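Long-range contact in putative amidohydrolase (Unidentified, PDB 3FEQ), which is probably a zinc-dependent prolidase of the amidohydrolase superfamily, cleaving dipeptides that end in proline: residues Ile5-Gly11 with His24-Asp30. Residues are numbered along the deposited sequence; the frame is centred on the assembly and turned at random.
Sequences ITVLQGG and HHHVVID
Thr6 and Ile29 form an antiparallel hydrogen-bonded pair. Thr6 N donates to Ile29 O at 2.8 Å, nearly straight at 171°. Ile29 N returns a bond to Thr6 O at 2.7 Å. Leu8 and Val27 repeat the pattern, with Val27 N to Leu8 O at 2.8 Å the straighter of their two bonds. Val27 O receives Leu8 N in its carbonyl plane, but the N-H is bent to 142°. Beyond Leu8 the register slips by one residue in a beta bulge. Gly11 and His25 then pair through two weak, strongly bent bonds. Gly10 takes a positive phi where the chain turns its corner. The imidazole of His26 lies beside this turn. Gly10 N sits over the centre of one ring face, 3.6 Å above the plane, and Gln9 CB lies next to the ND1-CE1 side of the ring. The segments belong to a small beta-rich region at one side of the subunit, well away from the two zinc ions. Amidohydrolases commonly have such a domain beside the metal-bearing TIM barrel, built from both chain termini. Strand 48-51 runs parallel to 5-9 on its other edge, while strand 33-38 flanks 24-30. Ile5, Val7 and Val28 put their side chains on the same face of the sheet. With CG1 anti to the backbone N (chi1 178°), the Ile5 branch leans over the neighbouring strand, and its CD1 meets Val28 CG1 at 3.8 Å. Val7 CG2 lies alongside both methyls of Val28, the two side chains pointing the same way. Leu8 and Val27 occupy the other face, side by side, with Leu8 CB 3.6 Å from Val27 CG1. Leu8 also packs on Ile50 and Val52, and Ile29 on Ile34 and Ala375.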
loop_
_atom_site.group_PDB
_atom_site.type_symbol
_atom_site.label_atom_id
_atom_site.label_comp_id
_atom_site.label_asym_id
_atom_site.label_seq_id
_atom_site.Cartn_x
_atom_site.Cartn_y
_atom_site.Cartn_z
ATOM N N ILE C 5 1.417 54.790 23.532
ATOM C CA ILE C 5 0.042 55.110 23.899
ATOM C C ILE C 5 -0.653 55.967 22.834
ATOM O O ILE C 5 -0.018 56.791 22.180
ATOM C CB ILE C 5 0.023 55.807 25.293
ATOM C CG1 ILE C 5 -1.390 56.208 25.718
ATOM C CG2 ILE C 5 0.994 57.003 25.339
ATOM C CD1 ILE C 5 -1.629 56.044 27.207
ATOM N N THR C 6 -1.953 55.757 22.652
ATOM C CA THR C 6 -2.715 56.452 21.615
ATOM C C THR C 6 -4.059 56.947 22.144
ATOM O O THR C 6 -4.657 56.322 23.020
ATOM C CB THR C 6 -2.936 55.534 20.391
ATOM O OG1 THR C 6 -1.667 55.167 19.847
ATOM C CG2 THR C 6 -3.754 56.227 19.300
ATOM N N VAL C 7 -4.521 58.079 21.620
ATOM C CA VAL C 7 -5.819 58.606 21.985
ATOM C C VAL C 7 -6.627 58.989 20.758
ATOM O O VAL C 7 -6.212 59.841 19.974
ATOM C CB VAL C 7 -5.681 59.839 22.892
ATOM C CG1 VAL C 7 -7.046 60.489 23.117
ATOM C CG2 VAL C 7 -5.037 59.456 24.215
ATOM N N LEU C 8 -7.788 58.364 20.605
ATOM C CA LEU C 8 -8.821 58.919 19.747
ATOM C C LEU C 8 -9.617 59.929 20.550
ATOM O O LEU C 8 -10.283 59.557 21.514
ATOM C CB LEU C 8 -9.770 57.830 19.254
ATOM C CG LEU C 8 -9.283 56.700 18.346
ATOM C CD1 LEU C 8 -8.129 57.146 17.470
ATOM C CD2 LEU C 8 -8.904 55.478 19.158
ATOM N N GLN C 9 -9.567 61.194 20.138
ATOM C CA GLN C 9 -10.109 62.277 20.948
ATOM C C GLN C 9 -11.370 62.927 20.385
ATOM O O GLN C 9 -11.438 63.259 19.198
ATOM C CB GLN C 9 -9.039 63.326 21.231
ATOM C CG GLN C 9 -8.211 63.714 20.031
ATOM C CD GLN C 9 -7.021 64.568 20.413
ATOM O OE1 GLN C 9 -6.553 64.528 21.556
ATOM N NE2 GLN C 9 -6.518 65.345 19.456
ATOM N N GLY C 10 -12.367 63.089 21.256
ATOM C CA GLY C 10 -13.585 63.827 20.936
ATOM C C GLY C 10 -14.512 63.073 20.007
ATOM O O GLY C 10 -15.303 63.684 19.279
ATOM N N GLY C 11 -14.411 61.746 20.035
ATOM C CA GLY C 11 -15.235 60.885 19.197
ATOM C C GLY C 11 -16.616 60.660 19.778
ATOM O O GLY C 11 -16.839 60.893 20.967
ATOM N N HIS C 24 -18.398 63.276 22.131
ATOM C CA HIS C 24 -17.175 63.851 22.689
ATOM C C HIS C 24 -16.477 63.029 23.762
ATOM O O HIS C 24 -15.815 63.578 24.633
ATOM C CB HIS C 24 -17.411 65.292 23.146
ATOM C CG HIS C 24 -17.763 66.212 22.024
ATOM N ND1 HIS C 24 -16.809 66.864 21.272
ATOM C CD2 HIS C 24 -18.958 66.514 21.464
ATOM C CE1 HIS C 24 -17.405 67.569 20.327
ATOM N NE2 HIS C 24 -18.709 67.373 20.419
ATOM N N HIS C 25 -16.603 61.712 23.681
ATOM C CA HIS C 25 -15.820 60.836 24.532
ATOM C C HIS C 25 -14.500 60.485 23.882
ATOM O O HIS C 25 -14.436 60.177 22.694
ATOM C CB HIS C 25 -16.577 59.558 24.856
ATOM C CG HIS C 25 -17.584 59.715 25.947
ATOM N ND1 HIS C 25 -18.654 60.577 25.851
ATOM C CD2 HIS C 25 -17.699 59.101 27.147
ATOM C CE1 HIS C 25 -19.384 60.492 26.949
ATOM N NE2 HIS C 25 -18.825 59.603 27.751
ATOM N N HIS C 26 -13.444 60.542 24.677
ATOM C CA HIS C 26 -12.116 60.158 24.242
ATOM C C HIS C 26 -11.923 58.674 24.547
ATOM O O HIS C 26 -12.503 58.146 25.495
ATOM C CB HIS C 26 -11.053 60.985 24.979
ATOM C CG HIS C 26 -11.204 62.469 24.813
ATOM N ND1 HIS C 26 -10.197 63.266 24.312
ATOM C CD2 HIS C 26 -12.228 63.304 25.109
ATOM C CE1 HIS C 26 -10.600 64.524 24.289
ATOM N NE2 HIS C 26 -11.832 64.574 24.761
ATOM N N VAL C 27 -11.126 57.997 23.732
ATOM C CA VAL C 27 -10.770 56.614 24.013
ATOM C C VAL C 27 -9.259 56.402 23.974
ATOM O O VAL C 27 -8.598 56.706 22.977
ATOM C CB VAL C 27 -11.503 55.620 23.088
ATOM C CG1 VAL C 27 -11.775 56.247 21.756
ATOM C CG2 VAL C 27 -10.711 54.336 22.924
ATOM N N VAL C 28 -8.723 55.910 25.085
ATOM C CA VAL C 28 -7.287 55.867 25.299
ATOM C C VAL C 28 -6.735 54.452 25.189
ATOM O O VAL C 28 -7.074 53.567 25.979
ATOM C CB VAL C 28 -6.910 56.430 26.669
ATOM C CG1 VAL C 28 -5.406 56.558 26.787
ATOM C CG2 VAL C 28 -7.566 57.769 26.883
ATOM N N ILE C 29 -5.854 54.263 24.216
ATOM C CA ILE C 29 -5.284 52.956 23.918
ATOM C C ILE C 29 -3.894 52.889 24.517
ATOM O O ILE C 29 -3.067 53.761 24.250
ATOM C CB ILE C 29 -5.108 52.753 22.390
ATOM C CG1 ILE C 29 -6.365 53.145 21.603
ATOM C CG2 ILE C 29 -4.691 51.351 22.088
ATOM C CD1 ILE C 29 -7.590 52.350 21.942
ATOM N N ASP C 30 -3.623 51.847 25.298
ATOM C CA ASP C 30 -2.246 51.525 25.696
ATOM C C ASP C 30 -1.847 50.115 25.278
ATOM O O ASP C 30 -2.463 49.130 25.689
ATOM C CB ASP C 30 -2.030 51.709 27.208
ATOM C CG ASP C 30 -0.556 51.617 27.614
ATOM O OD1 ASP C 30 -0.220 50.723 28.423
ATOM O OD2 ASP C 30 0.262 52.441 27.133
#